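Local coordinates for ferredoxin (Trichomonas vaginalis, PDB 1L5P), which carries electrons through a single [2Fe-2S] cluster, linking pyruvate:ferredoxin oxidoreductase to hydrogenase in the hydrogenosome, at residues K46-H51 / E65-Q70. Numbering follows the deposited sequence.
Sequences KCICKH and EFLEDQ. With FES (Fe2/s2 (inorganic) cluster), chain D.
I48 meets L67 and Q70 with different branches of its side chain, joining the start of strand 48-53 to helix 61-67 and the turn that follows it. Its longer branch ends in CD1, which lies 3.7 Å from CD2 of L67; the two side chains point in opposite senses, each towards the other, and touch through one methyl of each. The other branch serves Q70: CG2 of I48 is 3.6 Å from OE1 of Q70, a van der Waals approach of a methyl to an amide oxygen from the face of the amide. With CG1 beside the backbone N (chi1 -71°), I48 holds CG2 anti to that nitrogen, and the fork is split between the two partners. Q70 reaches it through a bend at chi2 (-79°), which lays the face of its amide over the isoleucine, CG1 beneath CD at 4.1 Å and CG2 beneath OE1. A type I turn from L67 to Q70, closed by the Q70 N to L67 O hydrogen bond of 3.0 Å, folds the chain back, consistent with both residues reaching I48. The contact is small, 124 Å² summed over both sides, and its three residues stay partly exposed, which places it at the surface. L76 of strand 74-76 extends the apolar patch, touching both I48 and F66, while L67 rests on A74. One residue before I48, C47 turns to the cluster: its SG binds the iron FE2 at 2.4 Å, with C78 as the other protein ligand of that iron. The arrangement belongs to the [2Fe-2S] ferredoxin fold, in which the strand leaving the cluster-binding loop packs against the helix that precedes the last cysteine ligand.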
ATOM      1  N   LYS A  46       2.382  10.403  -1.789  1.00 32.74           N
ATOM      2  CA  LYS A  46       1.023  10.638  -1.322  1.00 34.60           C
ATOM      3  C   LYS A  46       0.224   9.363  -1.071  1.00 33.34           C
ATOM      4  O   LYS A  46      -0.777   9.391  -0.363  1.00 36.25           O
ATOM      5  CB  LYS A  46       0.277  11.522  -2.328  1.00 37.44           C
ATOM      6  CG  LYS A  46       1.066  12.731  -2.798  1.00 39.02           C
ATOM      7  CD  LYS A  46       0.318  14.019  -2.517  1.00 39.05           C
ATOM      8  CE  LYS A  46      -0.420  14.499  -3.755  1.00 40.15           C
ATOM      9  NZ  LYS A  46      -0.069  15.899  -4.113  1.00 40.93           N
ATOM     10  N   CYS A  47       0.668   8.246  -1.638  1.00 31.16           N
ATOM     11  CA  CYS A  47      -0.030   6.970  -1.474  1.00 29.00           C
ATOM     12  C   CYS A  47       0.250   6.292  -0.144  1.00 26.32           C
ATOM     13  O   CYS A  47       0.351   5.075  -0.076  1.00 26.02           O
ATOM     14  CB  CYS A  47       0.374   6.023  -2.585  1.00 29.14           C
ATOM     15  SG  CYS A  47       2.120   5.689  -2.536  1.00 30.99           S
ATOM     16  N   ILE A  48       0.351   7.080   0.913  1.00 27.58           N
ATOM     17  CA  ILE A  48       0.637   6.550   2.236  1.00 28.31           C
ATOM     18  C   ILE A  48      -0.448   5.652   2.817  1.00 29.70           C
ATOM     19  O   ILE A  48      -1.630   5.961   2.746  1.00 30.53           O
ATOM     20  CB  ILE A  48       0.874   7.687   3.230  1.00 27.22           C
ATOM     21  CG1 ILE A  48       2.211   8.359   2.923  1.00 28.86           C
ATOM     22  CG2 ILE A  48       0.850   7.144   4.651  1.00 25.28           C
ATOM     23  CD1 ILE A  48       3.391   7.420   3.058  1.00 27.94           C
ATOM     24  N   CYS A  49      -0.026   4.539   3.403  1.00 30.26           N
ATOM     25  CA  CYS A  49      -0.935   3.606   4.045  1.00 28.91           C
ATOM     26  C   CYS A  49      -0.165   3.006   5.205  1.00 30.99           C
ATOM     27  O   CYS A  49       1.019   3.300   5.374  1.00 32.95           O
ATOM     28  CB  CYS A  49      -1.352   2.522   3.078  1.00 28.90           C
ATOM     29  SG  CYS A  49      -0.022   1.492   2.559  1.00 30.91           S
ATOM     30  N   LYS A  50      -0.812   2.179   6.017  1.00 30.93           N
ATOM     31  CA  LYS A  50      -0.110   1.586   7.152  1.00 28.41           C
ATOM     32  C   LYS A  50      -0.151   0.072   7.108  1.00 28.80           C
ATOM     33  O   LYS A  50      -1.220  -0.519   7.021  1.00 30.57           O
ATOM     34  CB  LYS A  50      -0.707   2.075   8.472  1.00 26.60           C
ATOM     35  CG  LYS A  50      -0.022   3.296   9.043  1.00 27.29           C
ATOM     36  CD  LYS A  50      -0.921   4.513   8.984  1.00 31.29           C
ATOM     37  CE  LYS A  50      -2.040   4.408  10.011  1.00 35.61           C
ATOM     38  NZ  LYS A  50      -3.229   5.241   9.665  1.00 38.60           N
ATOM     39  N   HIS A  51       1.022  -0.552   7.150  1.00 27.86           N
ATOM     40  CA  HIS A  51       1.111  -2.002   7.144  1.00 27.84           C
ATOM     41  C   HIS A  51       0.925  -2.473   8.587  1.00 28.94           C
ATOM     42  O   HIS A  51       1.783  -2.234   9.441  1.00 27.56           O
ATOM     43  CB  HIS A  51       2.475  -2.448   6.613  1.00 30.39           C
ATOM     44  CG  HIS A  51       2.728  -3.920   6.745  1.00 32.82           C
ATOM     45  ND1 HIS A  51       3.998  -4.449   6.838  1.00 32.15           N
ATOM     46  CD2 HIS A  51       1.878  -4.972   6.786  1.00 33.23           C
ATOM     47  CE1 HIS A  51       3.918  -5.763   6.930  1.00 36.33           C
ATOM     48  NE2 HIS A  51       2.641  -6.107   6.900  1.00 33.57           N
ATOM     49  N   GLU A  65      12.801   7.486   2.287  1.00 34.94           N
ATOM     50  CA  GLU A  65      12.985   8.932   2.242  1.00 36.55           C
ATOM     51  C   GLU A  65      11.661   9.631   2.481  1.00 34.69           C
ATOM     52  O   GLU A  65      11.602  10.683   3.107  1.00 34.36           O
ATOM     53  CB  GLU A  65      13.525   9.352   0.879  1.00 41.25           C
ATOM     54  CG  GLU A  65      14.831   8.683   0.483  1.00 49.47           C
ATOM     55  CD  GLU A  65      15.923   9.694   0.195  1.00 53.72           C
ATOM     56  OE1 GLU A  65      15.847  10.812   0.759  1.00 54.72           O
ATOM     57  OE2 GLU A  65      16.848   9.369  -0.591  1.00 55.25           O
ATOM     58  N   PHE A  66      10.593   9.030   1.971  1.00 34.15           N
ATOM     59  CA  PHE A  66       9.262   9.594   2.113  1.00 33.58           C
ATOM     60  C   PHE A  66       8.560   9.214   3.424  1.00 33.77           C
ATOM     61  O   PHE A  66       7.508   9.767   3.742  1.00 35.21           O
ATOM     62  CB  PHE A  66       8.392   9.160   0.933  1.00 32.61           C
ATOM     63  CG  PHE A  66       8.761   9.809  -0.376  1.00 30.11           C
ATOM     64  CD1 PHE A  66       8.534  11.169  -0.588  1.00 28.48           C
ATOM     65  CD2 PHE A  66       9.296   9.048  -1.413  1.00 26.80           C
ATOM     66  CE1 PHE A  66       8.829  11.760  -1.814  1.00 26.16           C
ATOM     67  CE2 PHE A  66       9.594   9.633  -2.645  1.00 28.48           C
ATOM     68  CZ  PHE A  66       9.361  10.986  -2.847  1.00 24.89           C
ATOM     69  N   LEU A  67       9.137   8.298   4.196  1.00 31.58           N
ATOM     70  CA  LEU A  67       8.502   7.869   5.439  1.00 30.27           C
ATOM     71  C   LEU A  67       9.142   8.401   6.712  1.00 31.67           C
ATOM     72  O   LEU A  67       8.691   8.084   7.817  1.00 31.77           O
ATOM     73  CB  LEU A  67       8.460   6.340   5.490  1.00 27.57           C
ATOM     74  CG  LEU A  67       8.090   5.684   4.159  1.00 26.32           C
ATOM     75  CD1 LEU A  67       8.594   4.245   4.099  1.00 24.95           C
ATOM     76  CD2 LEU A  67       6.580   5.757   3.995  1.00 25.46           C
ATOM     77  N   GLU A  68      10.182   9.214   6.558  1.00 32.27           N
ATOM     78  CA  GLU A  68      10.901   9.780   7.696  1.00 31.30           C
ATOM     79  C   GLU A  68      10.006  10.542   8.662  1.00 31.14           C
ATOM     80  O   GLU A  68      10.136  10.402   9.885  1.00 32.32           O
ATOM     81  CB  GLU A  68      12.006  10.711   7.196  1.00 33.98           C
ATOM     82  CG  GLU A  68      12.736  10.195   5.957  1.00 39.18           C
ATOM     83  CD  GLU A  68      14.102  10.845   5.765  1.00 40.65           C
ATOM     84  OE1 GLU A  68      14.386  11.833   6.482  1.00 43.21           O
ATOM     85  OE2 GLU A  68      14.882  10.370   4.905  1.00 36.77           O
ATOM     86  N   ASP A  69       9.107  11.351   8.112  1.00 29.14           N
ATOM     87  CA  ASP A  69       8.196  12.150   8.915  1.00 30.86           C
ATOM     88  C   ASP A  69       6.819  11.493   9.042  1.00 30.47           C
ATOM     89  O   ASP A  69       5.839  12.151   9.386  1.00 28.50           O
ATOM     90  CB  ASP A  69       8.040  13.538   8.289  1.00 33.70           C
ATOM     91  CG  ASP A  69       7.427  13.494   6.885  1.00 38.06           C
ATOM     92  OD1 ASP A  69       6.982  14.557   6.390  1.00 38.46           O
ATOM     93  OD2 ASP A  69       7.392  12.403   6.273  1.00 41.93           O
ATOM     94  N   GLN A  70       6.748  10.198   8.748  1.00 31.62           N
ATOM     95  CA  GLN A  70       5.491   9.458   8.839  1.00 30.45           C
ATOM     96  C   GLN A  70       5.526   8.448   9.987  1.00 31.21           C
ATOM     97  O   GLN A  70       6.599   8.168  10.544  1.00 32.95           O
ATOM     98  CB  GLN A  70       5.218   8.718   7.533  1.00 29.77           C
ATOM     99  CG  GLN A  70       4.855   9.619   6.368  1.00 31.39           C
ATOM    100  CD  GLN A  70       3.403  10.080   6.400  1.00 30.80           C
ATOM    101  OE1 GLN A  70       2.530   9.390   6.918  1.00 30.39           O
ATOM    102  NE2 GLN A  70       3.143  11.258   5.842  1.00 31.57           N
TER
HETATM  103 FE1  FES D  94       3.382   8.918  -5.848  1.00 29.89          FE
HETATM  104 FE2  FES D  94       3.110   6.505  -4.613  1.00 32.50          FE
HETATM  105  S1  FES D  94       4.731   8.012  -4.293  1.00 33.00           S
HETATM  106  S2  FES D  94       1.741   7.402  -6.172  1.00 30.45           S